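Local coordinates for recombination protein uvsY (Enterobacteria phage T4, PDB 4ZWS), which promotes assembly of UvsX recombinase filaments on single-stranded DNA and helps UvsX displace bound gp32 during viral DNA synthesis, at residues K44-I49 with T98-W103; M1-L6 with W103-D108; K34-H39 with G112-I117. All blocks are in the same frame, centred on the assembly; numbering follows the deposited sequence.

How the interactions relate
Interactions 1 and 3 join the same two long helices, 21-64 and 91-135, at places about 18 Å apart (centre to centre), whereas interaction 2 brings the short helix 3-14 onto helix 91-135. Along the chain, interaction 1 is nested inside the loops closed by both of the others. Interaction 3 is buried; interactions 1 and 2 are partly buried, and interaction 2 includes the exposed start of the chain. All three are apolar across the interface, and each contains a tryptophan, but what meets the ring differs: a glutamate methylene and an isoleucine in interaction 1, the N-terminal methionine in interaction 2, an alanine methyl in interaction 3. Interactions 1 and 2 share Trp103.

Interaction 1: K44-I49 with T98-W103; sequences KEMLRI and TSLQYW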
ATOM      1  N   LYS A  44     -26.003   5.417   3.580  1.00 51.34           N
ATOM      2  CA  LYS A  44     -27.362   5.075   3.164  1.00 53.34           C
ATOM      3  C   LYS A  44     -27.860   6.037   2.093  1.00 54.70           C
ATOM      4  O   LYS A  44     -28.440   5.622   1.097  1.00 61.76           O
ATOM      5  CB  LYS A  44     -28.328   5.079   4.349  1.00 55.31           C
ATOM      6  CG  LYS A  44     -28.174   3.889   5.277  1.00 60.53           C
ATOM      7  CD  LYS A  44     -29.402   3.711   6.179  1.00 74.11           C
ATOM      8  CE  LYS A  44     -29.019   3.364   7.626  1.00 80.62           C
ATOM      9  NZ  LYS A  44     -28.518   4.548   8.406  1.00 78.33           N
ATOM     10  N   GLU A  45     -27.600   7.322   2.293  1.00 52.53           N
ATOM     11  CA  GLU A  45     -28.011   8.333   1.340  1.00 52.27           C
ATOM     12  C   GLU A  45     -27.343   8.162  -0.035  1.00 55.24           C
ATOM     13  O   GLU A  45     -28.001   8.263  -1.069  1.00 54.19           O
ATOM     14  CB  GLU A  45     -27.706   9.726   1.897  1.00 50.59           C
ATOM     15  CG  GLU A  45     -28.140  10.852   0.971  1.00 61.64           C
ATOM     16  CD  GLU A  45     -29.651  10.905   0.761  1.00 65.19           C
ATOM     17  OE1 GLU A  45     -30.395  10.281   1.551  1.00 74.01           O
ATOM     18  OE2 GLU A  45     -30.099  11.546  -0.214  1.00 60.37           O
ATOM     19  N   MET A  46     -26.051   7.864  -0.043  1.00 48.66           N
ATOM     20  CA  MET A  46     -25.312   7.685  -1.294  1.00 48.01           C
ATOM     21  C   MET A  46     -25.801   6.498  -2.105  1.00 49.23           C
ATOM     22  O   MET A  46     -25.817   6.500  -3.339  1.00 53.80           O
ATOM     23  CB  MET A  46     -23.822   7.508  -0.999  1.00 48.98           C
ATOM     24  CG  MET A  46     -23.164   8.708  -0.374  1.00 47.98           C
ATOM     25  SD  MET A  46     -21.394   8.472  -0.236  1.00 51.37           S
ATOM     26  CE  MET A  46     -20.870   8.608  -1.948  1.00 54.54           C
ATOM     27  N   LEU A  47     -26.203   5.476  -1.382  1.00 52.98           N
ATOM     28  CA  LEU A  47     -26.678   4.246  -1.968  1.00 51.49           C
ATOM     29  C   LEU A  47     -27.996   4.577  -2.697  1.00 60.65           C
ATOM     30  O   LEU A  47     -28.306   4.083  -3.799  1.00 53.60           O
ATOM     31  CB  LEU A  47     -26.787   3.238  -0.836  1.00 53.03           C
ATOM     32  CG  LEU A  47     -27.071   1.772  -0.939  1.00 63.49           C
ATOM     33  CD1 LEU A  47     -25.950   1.246  -1.803  1.00 54.18           C
ATOM     34  CD2 LEU A  47     -26.963   1.191   0.461  1.00 56.32           C
ATOM     35  N   ARG A  48     -28.775   5.426  -2.047  1.00 57.77           N
ATOM     36  CA  ARG A  48     -30.033   5.930  -2.578  1.00 55.13           C
ATOM     37  C   ARG A  48     -29.805   6.827  -3.821  1.00 54.05           C
ATOM     38  O   ARG A  48     -30.494   6.718  -4.838  1.00 54.93           O
ATOM     39  CB  ARG A  48     -30.740   6.665  -1.451  1.00 56.18           C
ATOM     40  CG  ARG A  48     -32.179   6.968  -1.599  1.00 58.80           C
ATOM     41  CD  ARG A  48     -32.575   7.740  -0.354  1.00 66.87           C
ATOM     42  NE  ARG A  48     -32.405   6.898   0.835  1.00 70.97           N
ATOM     43  CZ  ARG A  48     -32.036   7.343   2.040  1.00 77.23           C
ATOM     44  NH1 ARG A  48     -31.755   8.626   2.228  1.00 75.28           N
ATOM     45  NH2 ARG A  48     -31.915   6.498   3.061  1.00 76.39           N
ATOM     46  N   ILE A  49     -28.802   7.695  -3.741  1.00 51.62           N
ATOM     47  CA  ILE A  49     -28.466   8.595  -4.841  1.00 50.47           C
ATOM     48  C   ILE A  49     -27.973   7.823  -6.073  1.00 60.29           C
ATOM     49  O   ILE A  49     -28.345   8.157  -7.203  1.00 55.15           O
ATOM     50  CB  ILE A  49     -27.433   9.631  -4.415  1.00 52.55           C
ATOM     51  CG1 ILE A  49     -28.033  10.566  -3.365  1.00 49.53           C
ATOM     52  CG2 ILE A  49     -26.942  10.439  -5.608  1.00 47.65           C
ATOM     53  CD1 ILE A  49     -27.013  11.571  -2.849  1.00 54.09           C
ATOM     54  N   THR A  98     -23.305  15.009  -9.124  1.00 48.81           N
ATOM     55  CA  THR A  98     -22.572  15.963  -8.323  1.00 53.17           C
ATOM     56  C   THR A  98     -22.971  15.729  -6.881  1.00 50.55           C
ATOM     57  O   THR A  98     -22.119  15.614  -6.003  1.00 52.09           O
ATOM     58  CB  THR A  98     -22.838  17.412  -8.753  1.00 50.78           C
ATOM     59  OG1 THR A  98     -22.386  17.599 -10.099  1.00 50.59           O
ATOM     60  CG2 THR A  98     -22.100  18.370  -7.851  1.00 52.62           C
ATOM     61  N   SER A  99     -24.278  15.650  -6.655  1.00 50.41           N
ATOM     62  CA  SER A  99     -24.819  15.316  -5.348  1.00 55.93           C
ATOM     63  C   SER A  99     -24.098  14.084  -4.818  1.00 56.03           C
ATOM     64  O   SER A  99     -23.578  14.119  -3.700  1.00 52.81           O
ATOM     65  CB  SER A  99     -26.332  15.123  -5.409  1.00 51.46           C
ATOM     66  OG  SER A  99     -26.628  14.124  -6.345  1.00 78.69           O
ATOM     67  N   LEU A 100     -24.077  12.999  -5.596  1.00 50.57           N
ATOM     68  CA  LEU A 100     -23.334  11.810  -5.175  1.00 51.20           C
ATOM     69  C   LEU A 100     -21.894  12.057  -4.726  1.00 59.27           C
ATOM     70  O   LEU A 100     -21.495  11.617  -3.640  1.00 58.67           O
ATOM     71  CB  LEU A 100     -23.297  10.787  -6.302  1.00 50.46           C
ATOM     72  CG  LEU A 100     -22.830   9.392  -5.886  1.00 51.71           C
ATOM     73  CD1 LEU A 100     -23.696   8.719  -4.843  1.00 53.17           C
ATOM     74  CD2 LEU A 100     -22.728   8.548  -7.116  1.00 51.22           C
ATOM     75  N   GLN A 101     -21.149  12.825  -5.519  1.00 51.89           N
ATOM     76  CA  GLN A 101     -19.760  13.136  -5.213  1.00 46.84           C
ATOM     77  C   GLN A 101     -19.686  14.001  -3.955  1.00 48.22           C
ATOM     78  O   GLN A 101     -18.810  13.806  -3.111  1.00 45.92           O
ATOM     79  CB  GLN A 101     -19.127  13.866  -6.374  1.00 46.22           C
ATOM     80  CG  GLN A 101     -19.081  13.095  -7.680  1.00 67.14           C
ATOM     81  CD  GLN A 101     -17.879  12.240  -7.838  1.00 79.92           C
ATOM     82  OE1 GLN A 101     -17.830  11.109  -7.348  1.00 87.30           O
ATOM     83  NE2 GLN A 101     -16.887  12.764  -8.557  1.00 77.53           N
ATOM     84  N   TYR A 102     -20.641  14.928  -3.830  1.00 46.63           N
ATOM     85  CA  TYR A 102     -20.717  15.845  -2.695  1.00 46.48           C
ATOM     86  C   TYR A 102     -20.917  15.087  -1.399  1.00 54.62           C
ATOM     87  O   TYR A 102     -20.251  15.362  -0.398  1.00 58.36           O
ATOM     88  CB  TYR A 102     -21.878  16.815  -2.876  1.00 47.23           C
ATOM     89  CG  TYR A 102     -21.963  17.899  -1.828  1.00 47.35           C
ATOM     90  CD1 TYR A 102     -22.880  17.804  -0.786  1.00 50.61           C
ATOM     91  CD2 TYR A 102     -21.107  19.002  -1.850  1.00 46.72           C
ATOM     92  CE1 TYR A 102     -22.966  18.791   0.196  1.00 48.70           C
ATOM     93  CE2 TYR A 102     -21.187  20.000  -0.879  1.00 47.13           C
ATOM     94  CZ  TYR A 102     -22.119  19.884   0.143  1.00 49.66           C
ATOM     95  OH  TYR A 102     -22.213  20.862   1.114  1.00 58.59           O
ATOM     96  N   TRP A 103     -21.843  14.138  -1.429  1.00 48.03           N
ATOM     97  CA  TRP A 103     -22.080  13.241  -0.310  1.00 48.77           C
ATOM     98  C   TRP A 103     -20.852  12.392  -0.023  1.00 53.34           C
ATOM     99  O   TRP A 103     -20.541  12.119   1.136  1.00 48.19           O
ATOM    100  CB  TRP A 103     -23.328  12.433  -0.600  1.00 50.48           C
ATOM    101  CG  TRP A 103     -24.557  13.227  -0.280  1.00 51.57           C
ATOM    102  CD1 TRP A 103     -25.313  13.951  -1.147  1.00 59.62           C
ATOM    103  CD2 TRP A 103     -25.298  13.187   0.945  1.00 52.79           C
ATOM    104  NE1 TRP A 103     -26.406  14.480  -0.505  1.00 58.98           N
ATOM    105  CE2 TRP A 103     -26.432  14.007   0.776  1.00 54.03           C
ATOM    106  CE3 TRP A 103     -25.090  12.577   2.182  1.00 57.25           C
ATOM    107  CZ2 TRP A 103     -27.355  14.228   1.795  1.00 55.63           C
ATOM    108  CZ3 TRP A 103     -26.009  12.799   3.194  1.00 61.75           C
ATOM    109  CH2 TRP A 103     -27.130  13.616   2.990  1.00 55.85           C
TER
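Glu45 sets its CG anti to the backbone N (chi1 -179°), which lays this methylene over the indole of Trp103; the bend at chi2 then turns the carboxylate. The indole itself is swung beside its own backbone N, with CG anti to the carbonyl carbon. The result is a CH-pi contact almost straight above the six-membered ring: Glu45 CG lies 3.4 Å from its centroid, only 3° off the normal. Ile49, extended along CG1, reaches the same face at the five-membered ring, where its CD1 is 3.8 Å from the centroid and tilted 30° from the normal. Beside this, Met46 slides past Trp103 with its CG 3.7 Å from Trp103 CB. The Leu100 side chain crosses Met46 at about a right angle, its CD1 4.0 Å from Met46 CB, and Ile49 CG2 rests 3.7 Å from Leu100 CB. Ser99 borders the patch, its hydroxyl OG hydrogen-bonded back to Val96 O, one turn earlier in its own helix. No hydrogen bond joins the two segments. They form part of the antiparallel pair of helices 21-64 and 91-135, whose local axes approach to 9.6 Å, while Leu47 of a neighbouring subunit packs on Thr98 and Gln101.

Interaction 2: M1-L6 with W103-D108; sequences MRLEDL and WGILLD
The first residue of the chain is itself part of this contact: the terminal nitrogen of Met1 comes obliquely to the Trp103 indole, with Met1 N 3.9 Å from Trp103 CH2. The Met1 side chain, extended beyond CG, crosses the ring at about a right angle, and its sulfur makes an oblique Met-aromatic contact, Met1 SD lying 5.3 Å from the centroid of the six-membered ring. Met1 N and SD both lie on the side of the indole plane opposite Glu45. Leu106, one turn further along, carries most of the remaining packing. With CG anti to the carbonyl carbon and chi2 at -175°, its two methyls meet different parts of the N-terminal segment. Leu106 CD1 lies over the rim of the Trp103 face and touches Met1 CB at 3.6 Å. Leu106 CD2 fits against the start of helix 3-14, 3.5 Å from Leu3 CA, and Leu6 CD1 reaches the same methyl from the next turn at 4.0 Å. On the far side of the short helix, Arg2 holds the N-cap position and its NE donates to Asp5 OD1 at 3.1 Å, meeting that oxygen from above the carboxylate plane; this salt bridge ties the cap to the first turn. The amide of Leu3, at the helix start, is probably hydrogen-bonded to Tyr102 OH. Glu4 OE2 and Asp108 OD2 form salt bridges with Lys44 and Lys43 of a neighbouring subunit. Helices 3-14 and 91-135 run in roughly the same direction here, with helix 21-64 running the other way beside them, the up-down-up order of a three-helix bundle, seven copies of which make up the alpha-barrel heptamer.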
ATOM      1  N   MET A   1     -27.368  17.270   4.428  1.00 56.72           N
ATOM      2  CA  MET A   1     -26.252  17.843   5.167  1.00 56.36           C
ATOM      3  C   MET A   1     -25.471  18.822   4.310  1.00 55.43           C
ATOM      4  O   MET A   1     -25.270  18.585   3.126  1.00 53.54           O
ATOM      5  CB  MET A   1     -25.308  16.742   5.635  1.00 55.41           C
ATOM      6  CG  MET A   1     -25.979  15.672   6.432  1.00 51.34           C
ATOM      7  SD  MET A   1     -24.777  14.481   6.997  1.00 62.53           S
ATOM      8  CE  MET A   1     -25.850  13.334   7.862  1.00 64.33           C
ATOM      9  N   ARG A   2     -24.995  19.900   4.922  1.00 61.94           N
ATOM     10  CA  ARG A   2     -24.077  20.812   4.249  1.00 59.30           C
ATOM     11  C   ARG A   2     -22.673  20.648   4.817  1.00 58.44           C
ATOM     12  O   ARG A   2     -22.485  20.553   6.040  1.00 59.27           O
ATOM     13  CB  ARG A   2     -24.546  22.275   4.369  1.00 54.61           C
ATOM     14  CG  ARG A   2     -25.624  22.623   3.367  1.00 74.08           C
ATOM     15  CD  ARG A   2     -26.276  23.980   3.596  1.00 81.16           C
ATOM     16  NE  ARG A   2     -26.912  24.097   4.901  1.00 93.14           N
ATOM     17  CZ  ARG A   2     -27.820  25.019   5.202  1.00 97.06           C
ATOM     18  NH1 ARG A   2     -28.207  25.889   4.275  1.00 92.84           N
ATOM     19  NH2 ARG A   2     -28.343  25.064   6.425  1.00102.61           N
ATOM     20  N   LEU A   3     -21.685  20.605   3.932  1.00 58.10           N
ATOM     21  CA  LEU A   3     -20.303  20.424   4.362  1.00 52.36           C
ATOM     22  C   LEU A   3     -19.901  21.452   5.420  1.00 55.18           C
ATOM     23  O   LEU A   3     -19.277  21.117   6.428  1.00 51.49           O
ATOM     24  CB  LEU A   3     -19.353  20.513   3.170  1.00 48.89           C
ATOM     25  CG  LEU A   3     -17.874  20.473   3.559  1.00 51.52           C
ATOM     26  CD1 LEU A   3     -17.567  19.194   4.314  1.00 46.94           C
ATOM     27  CD2 LEU A   3     -17.000  20.598   2.330  1.00 47.95           C
ATOM     28  N   GLU A   4     -20.263  22.704   5.186  1.00 52.37           N
ATOM     29  CA  GLU A   4     -19.863  23.769   6.082  1.00 55.83           C
ATOM     30  C   GLU A   4     -20.492  23.588   7.470  1.00 62.08           C
ATOM     31  O   GLU A   4     -19.883  23.942   8.477  1.00 67.06           O
ATOM     32  CB  GLU A   4     -20.231  25.126   5.488  1.00 56.47           C
ATOM     33  CG  GLU A   4     -19.414  25.464   4.247  1.00 66.45           C
ATOM     34  CD  GLU A   4     -19.817  24.648   3.011  1.00 74.99           C
ATOM     35  OE1 GLU A   4     -20.880  23.979   3.049  1.00 71.17           O
ATOM     36  OE2 GLU A   4     -19.051  24.655   2.013  1.00 74.32           O
ATOM     37  N   ASP A   5     -21.686  22.999   7.531  1.00 58.15           N
ATOM     38  CA  ASP A   5     -22.314  22.716   8.815  1.00 54.98           C
ATOM     39  C   ASP A   5     -21.493  21.698   9.596  1.00 53.79           C
ATOM     40  O   ASP A   5     -21.273  21.861  10.801  1.00 58.14           O
ATOM     41  CB  ASP A   5     -23.741  22.205   8.643  1.00 55.41           C
ATOM     42  CG  ASP A   5     -24.700  23.274   8.155  1.00 71.82           C
ATOM     43  OD1 ASP A   5     -25.697  22.911   7.497  1.00 70.67           O
ATOM     44  OD2 ASP A   5     -24.476  24.468   8.453  1.00 75.61           O
ATOM     45  N   LEU A   6     -21.052  20.647   8.909  1.00 51.46           N
ATOM     46  CA  LEU A   6     -20.216  19.622   9.528  1.00 54.14           C
ATOM     47  C   LEU A   6     -18.888  20.191  10.009  1.00 56.56           C
ATOM     48  O   LEU A   6     -18.440  19.893  11.117  1.00 55.46           O
ATOM     49  CB  LEU A   6     -19.962  18.471   8.546  1.00 49.19           C
ATOM     50  CG  LEU A   6     -21.212  17.664   8.178  1.00 48.30           C
ATOM     51  CD1 LEU A   6     -20.861  16.518   7.247  1.00 46.86           C
ATOM     52  CD2 LEU A   6     -21.830  17.132   9.438  1.00 48.87           C
ATOM     53  N   TRP A 103     -21.843  14.138  -1.429  1.00 48.03           N
ATOM     54  CA  TRP A 103     -22.080  13.241  -0.310  1.00 48.77           C
ATOM     55  C   TRP A 103     -20.852  12.392  -0.023  1.00 53.34           C
ATOM     56  O   TRP A 103     -20.541  12.119   1.136  1.00 48.19           O
ATOM     57  CB  TRP A 103     -23.328  12.433  -0.600  1.00 50.48           C
ATOM     58  CG  TRP A 103     -24.557  13.227  -0.280  1.00 51.57           C
ATOM     59  CD1 TRP A 103     -25.313  13.951  -1.147  1.00 59.62           C
ATOM     60  CD2 TRP A 103     -25.298  13.187   0.945  1.00 52.79           C
ATOM     61  NE1 TRP A 103     -26.406  14.480  -0.505  1.00 58.98           N
ATOM     62  CE2 TRP A 103     -26.432  14.007   0.776  1.00 54.03           C
ATOM     63  CE3 TRP A 103     -25.090  12.577   2.182  1.00 57.25           C
ATOM     64  CZ2 TRP A 103     -27.355  14.228   1.795  1.00 55.63           C
ATOM     65  CZ3 TRP A 103     -26.009  12.799   3.194  1.00 61.75           C
ATOM     66  CH2 TRP A 103     -27.130  13.616   2.990  1.00 55.85           C
ATOM     67  N   GLY A 104     -20.143  11.993  -1.075  1.00 52.15           N
ATOM     68  CA  GLY A 104     -18.902  11.269  -0.895  1.00 47.38           C
ATOM     69  C   GLY A 104     -17.919  12.117  -0.104  1.00 46.42           C
ATOM     70  O   GLY A 104     -17.186  11.612   0.740  1.00 48.10           O
ATOM     71  N   ILE A 105     -17.920  13.420  -0.373  1.00 45.79           N
ATOM     72  CA  ILE A 105     -17.071  14.361   0.344  1.00 45.23           C
ATOM     73  C   ILE A 105     -17.476  14.421   1.804  1.00 45.57           C
ATOM     74  O   ILE A 105     -16.617  14.440   2.682  1.00 53.09           O
ATOM     75  CB  ILE A 105     -17.112  15.763  -0.286  1.00 45.59           C
ATOM     76  CG1 ILE A 105     -16.326  15.753  -1.604  1.00 44.57           C
ATOM     77  CG2 ILE A 105     -16.449  16.772   0.625  1.00 44.77           C
ATOM     78  CD1 ILE A 105     -16.282  17.091  -2.321  1.00 44.42           C
ATOM     79  N   LEU A 106     -18.779  14.437   2.064  1.00 46.20           N
ATOM     80  CA  LEU A 106     -19.265  14.451   3.436  1.00 47.87           C
ATOM     81  C   LEU A 106     -18.828  13.183   4.148  1.00 49.54           C
ATOM     82  O   LEU A 106     -18.399  13.236   5.302  1.00 47.16           O
ATOM     83  CB  LEU A 106     -20.789  14.571   3.492  1.00 47.85           C
ATOM     84  CG  LEU A 106     -21.415  15.794   2.822  1.00 47.95           C
ATOM     85  CD1 LEU A 106     -22.895  15.819   3.068  1.00 49.44           C
ATOM     86  CD2 LEU A 106     -20.752  17.075   3.314  1.00 47.47           C
ATOM     87  N   LEU A 107     -18.887  12.055   3.443  1.00 49.41           N
ATOM     88  CA  LEU A 107     -18.481  10.779   4.019  1.00 49.15           C
ATOM     89  C   LEU A 107     -17.019  10.834   4.444  1.00 51.33           C
ATOM     90  O   LEU A 107     -16.675  10.432   5.559  1.00 47.83           O
ATOM     91  CB  LEU A 107     -18.686   9.634   3.029  1.00 48.83           C
ATOM     92  CG  LEU A 107     -18.444   8.230   3.584  1.00 49.96           C
ATOM     93  CD1 LEU A 107     -19.499   7.882   4.621  1.00 51.19           C
ATOM     94  CD2 LEU A 107     -18.434   7.224   2.485  1.00 50.80           C
ATOM     95  N   ASP A 108     -16.165  11.343   3.555  1.00 46.71           N
ATOM     96  CA  ASP A 108     -14.740  11.445   3.858  1.00 56.85           C
ATOM     97  C   ASP A 108     -14.471  12.388   5.016  1.00 50.60           C
ATOM     98  O   ASP A 108     -13.629  12.098   5.868  1.00 54.31           O
ATOM     99  CB  ASP A 108     -13.937  11.896   2.639  1.00 57.33           C
ATOM    100  CG  ASP A 108     -13.943  10.860   1.533  1.00 74.72           C
ATOM    101  OD1 ASP A 108     -14.270   9.685   1.839  1.00 85.09           O
ATOM    102  OD2 ASP A 108     -13.576  11.204   0.382  1.00 69.24           O
TER

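Interaction 3: K34-H39 with G112-I117; sequences KWLNKH and GALDAI
Lys34 NZ is gripped by two carboxylate oxygens, Asp13 OD2 and Glu9 OE1, in salt bridges to helix 3-14. The same Asp13 OD2 accepts the indole N-H of Trp35, which satisfies the polar atom of this buried ring, and Glu9 OE1 also meets Lys38 NZ. The contact is an antiparallel helix pair within the three-helix bundle: the local axes of 34-39 and 112-117 come within 9.6 Å at 167°. Trp35 is its centrepiece. With CG anti to the carbonyl carbon (chi1 -76°), the indole projects from the helix toward 112-117 and is sandwiched between two aliphatic groups. On one face sits Ala113 CB, a CH-pi contact 3.9 Å from the centroid of the six-membered ring and 23° off its normal. On the opposite face lies Lys38 CD, 3.4 Å above the ring plane, one turn along the same helix. Leu114 packs at the base of the Trp35 side chain, its CD2 3.8 Å from Trp35 CB, and the Leu114 and Leu36 side chains cross at about a right angle, with Leu114 CD1 4.1 Å from Leu36 CD1. Phe133 of another subunit packs on Leu36 and Leu114 and meets the His39 ring edge-to-face, so the apolar patch continues across a subunit interface. At the pyrrole end of Trp35 the extended Ile117 crosses at about a right angle, placing its CD1 3.3 Å from Trp35 CD1.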
ATOM      1  N   LYS A  34     -21.726   9.689  17.770  1.00 55.26           N
ATOM      2  CA  LYS A  34     -22.512  10.660  17.007  1.00 52.48           C
ATOM      3  C   LYS A  34     -22.047  10.723  15.554  1.00 51.05           C
ATOM      4  O   LYS A  34     -22.853  10.676  14.628  1.00 51.94           O
ATOM      5  CB  LYS A  34     -22.405  12.057  17.604  1.00 52.65           C
ATOM      6  CG  LYS A  34     -23.484  13.004  17.104  1.00 53.26           C
ATOM      7  CD  LYS A  34     -22.910  14.320  16.643  1.00 52.64           C
ATOM      8  CE  LYS A  34     -22.289  15.116  17.743  1.00 57.24           C
ATOM      9  NZ  LYS A  34     -21.634  16.313  17.166  1.00 57.71           N
ATOM     10  N   TRP A  35     -20.737  10.847  15.368  1.00 50.02           N
ATOM     11  CA  TRP A  35     -20.162  10.961  14.032  1.00 51.32           C
ATOM     12  C   TRP A  35     -20.168   9.617  13.311  1.00 51.73           C
ATOM     13  O   TRP A  35     -20.233   9.567  12.089  1.00 49.23           O
ATOM     14  CB  TRP A  35     -18.749  11.542  14.096  1.00 48.19           C
ATOM     15  CG  TRP A  35     -18.755  13.023  14.344  1.00 50.78           C
ATOM     16  CD1 TRP A  35     -18.673  13.652  15.546  1.00 49.25           C
ATOM     17  CD2 TRP A  35     -18.844  14.059  13.356  1.00 48.01           C
ATOM     18  NE1 TRP A  35     -18.706  15.011  15.375  1.00 49.56           N
ATOM     19  CE2 TRP A  35     -18.810  15.287  14.037  1.00 51.57           C
ATOM     20  CE3 TRP A  35     -18.946  14.064  11.965  1.00 49.28           C
ATOM     21  CZ2 TRP A  35     -18.879  16.509  13.374  1.00 49.11           C
ATOM     22  CZ3 TRP A  35     -19.014  15.284  11.307  1.00 47.83           C
ATOM     23  CH2 TRP A  35     -18.980  16.486  12.014  1.00 50.11           C
ATOM     24  N   LEU A  36     -20.131   8.528  14.065  1.00 53.49           N
ATOM     25  CA  LEU A  36     -20.264   7.223  13.452  1.00 50.00           C
ATOM     26  C   LEU A  36     -21.633   7.113  12.798  1.00 52.00           C
ATOM     27  O   LEU A  36     -21.745   6.596  11.685  1.00 55.11           O
ATOM     28  CB  LEU A  36     -20.054   6.126  14.489  1.00 51.39           C
ATOM     29  CG  LEU A  36     -19.924   4.703  13.960  1.00 56.80           C
ATOM     30  CD1 LEU A  36     -18.863   4.614  12.877  1.00 52.56           C
ATOM     31  CD2 LEU A  36     -19.556   3.809  15.116  1.00 53.86           C
ATOM     32  N   ASN A  37     -22.651   7.666  13.452  1.00 51.36           N
ATOM     33  CA  ASN A  37     -24.008   7.711  12.895  1.00 54.89           C
ATOM     34  C   ASN A  37     -24.158   8.598  11.671  1.00 51.15           C
ATOM     35  O   ASN A  37     -24.858   8.226  10.734  1.00 54.73           O
ATOM     36  CB  ASN A  37     -25.000   8.138  13.964  1.00 59.42           C
ATOM     37  CG  ASN A  37     -25.194   7.070  14.993  1.00 64.66           C
ATOM     38  OD1 ASN A  37     -24.846   5.914  14.747  1.00 63.14           O
ATOM     39  ND2 ASN A  37     -25.698   7.443  16.169  1.00 73.84           N
ATOM     40  N   LYS A  38     -23.526   9.767  11.684  1.00 50.06           N
ATOM     41  CA  LYS A  38     -23.530  10.627  10.507  1.00 49.16           C
ATOM     42  C   LYS A  38     -23.007   9.826   9.320  1.00 48.24           C
ATOM     43  O   LYS A  38     -23.664   9.733   8.290  1.00 48.33           O
ATOM     44  CB  LYS A  38     -22.671  11.870  10.721  1.00 48.39           C
ATOM     45  CG  LYS A  38     -23.301  12.932  11.583  1.00 49.47           C
ATOM     46  CD  LYS A  38     -22.329  14.078  11.815  1.00 50.16           C
ATOM     47  CE  LYS A  38     -23.031  15.353  12.261  1.00 56.69           C
ATOM     48  NZ  LYS A  38     -23.849  15.183  13.493  1.00 61.19           N
ATOM     49  N   HIS A  39     -21.843   9.214   9.514  1.00 48.52           N
ATOM     50  CA  HIS A  39     -21.136   8.423   8.506  1.00 51.52           C
ATOM     51  C   HIS A  39     -22.039   7.313   7.972  1.00 47.90           C
ATOM     52  O   HIS A  39     -22.160   7.100   6.771  1.00 56.31           O
ATOM     53  CB  HIS A  39     -19.856   7.867   9.140  1.00 46.85           C
ATOM     54  CG  HIS A  39     -18.954   7.129   8.200  1.00 51.23           C
ATOM     55  ND1 HIS A  39     -19.095   5.786   7.925  1.00 56.97           N
ATOM     56  CD2 HIS A  39     -17.864   7.539   7.507  1.00 56.42           C
ATOM     57  CE1 HIS A  39     -18.146   5.407   7.091  1.00 46.96           C
ATOM     58  NE2 HIS A  39     -17.384   6.451   6.820  1.00 52.41           N
ATOM     59  N   GLY A 112     -12.569  11.568   8.643  1.00 47.79           N
ATOM     60  CA  GLY A 112     -11.596  12.439   9.261  1.00 47.94           C
ATOM     61  C   GLY A 112     -12.020  12.848  10.651  1.00 50.33           C
ATOM     62  O   GLY A 112     -11.199  12.908  11.572  1.00 56.28           O
ATOM     63  N   ALA A 113     -13.310  13.109  10.809  1.00 49.26           N
ATOM     64  CA  ALA A 113     -13.846  13.498  12.097  1.00 52.50           C
ATOM     65  C   ALA A 113     -13.624  12.373  13.100  1.00 58.04           C
ATOM     66  O   ALA A 113     -13.210  12.603  14.237  1.00 50.72           O
ATOM     67  CB  ALA A 113     -15.317  13.841  11.983  1.00 48.59           C
ATOM     68  N   LEU A 114     -13.908  11.152  12.672  1.00 49.52           N
ATOM     69  CA  LEU A 114     -13.708  10.004  13.535  1.00 50.47           C
ATOM     70  C   LEU A 114     -12.244   9.874  13.936  1.00 53.18           C
ATOM     71  O   LEU A 114     -11.942   9.541  15.080  1.00 67.45           O
ATOM     72  CB  LEU A 114     -14.219   8.746  12.855  1.00 55.71           C
ATOM     73  CG  LEU A 114     -15.755   8.738  12.792  1.00 51.23           C
ATOM     74  CD1 LEU A 114     -16.251   7.646  11.893  1.00 51.83           C
ATOM     75  CD2 LEU A 114     -16.381   8.606  14.170  1.00 52.23           C
ATOM     76  N   ASP A 115     -11.335  10.137  13.002  1.00 53.17           N
ATOM     77  CA  ASP A 115      -9.906  10.116  13.308  1.00 57.68           C
ATOM     78  C   ASP A 115      -9.568  11.151  14.365  1.00 60.26           C
ATOM     79  O   ASP A 115      -8.850  10.873  15.331  1.00 52.38           O
ATOM     80  CB  ASP A 115      -9.069  10.392  12.054  1.00 59.63           C
ATOM     81  CG  ASP A 115      -8.974   9.197  11.137  1.00 70.62           C
ATOM     82  OD1 ASP A 115      -9.063   8.057  11.649  1.00 75.03           O
ATOM     83  OD2 ASP A 115      -8.817   9.407   9.907  1.00 65.59           O
ATOM     84  N   ALA A 116     -10.108  12.349  14.170  1.00 57.48           N
ATOM     85  CA  ALA A 116      -9.855  13.463  15.065  1.00 53.56           C
ATOM     86  C   ALA A 116     -10.342  13.169  16.483  1.00 54.12           C
ATOM     87  O   ALA A 116      -9.647  13.427  17.459  1.00 61.13           O
ATOM     88  CB  ALA A 116     -10.518  14.718  14.520  1.00 50.55           C
ATOM     89  N   ILE A 117     -11.534  12.597  16.573  1.00 51.54           N
ATOM     90  CA  ILE A 117     -12.164  12.323  17.848  1.00 53.50           C
ATOM     91  C   ILE A 117     -11.457  11.212  18.594  1.00 59.77           C
ATOM     92  O   ILE A 117     -11.311  11.266  19.822  1.00 66.75           O
ATOM     93  CB  ILE A 117     -13.632  11.972  17.648  1.00 52.12           C
ATOM     94  CG1 ILE A 117     -14.365  13.192  17.113  1.00 51.58           C
ATOM     95  CG2 ILE A 117     -14.259  11.497  18.941  1.00 53.19           C
ATOM     96  CD1 ILE A 117     -15.816  12.965  16.989  1.00 64.14           C
TER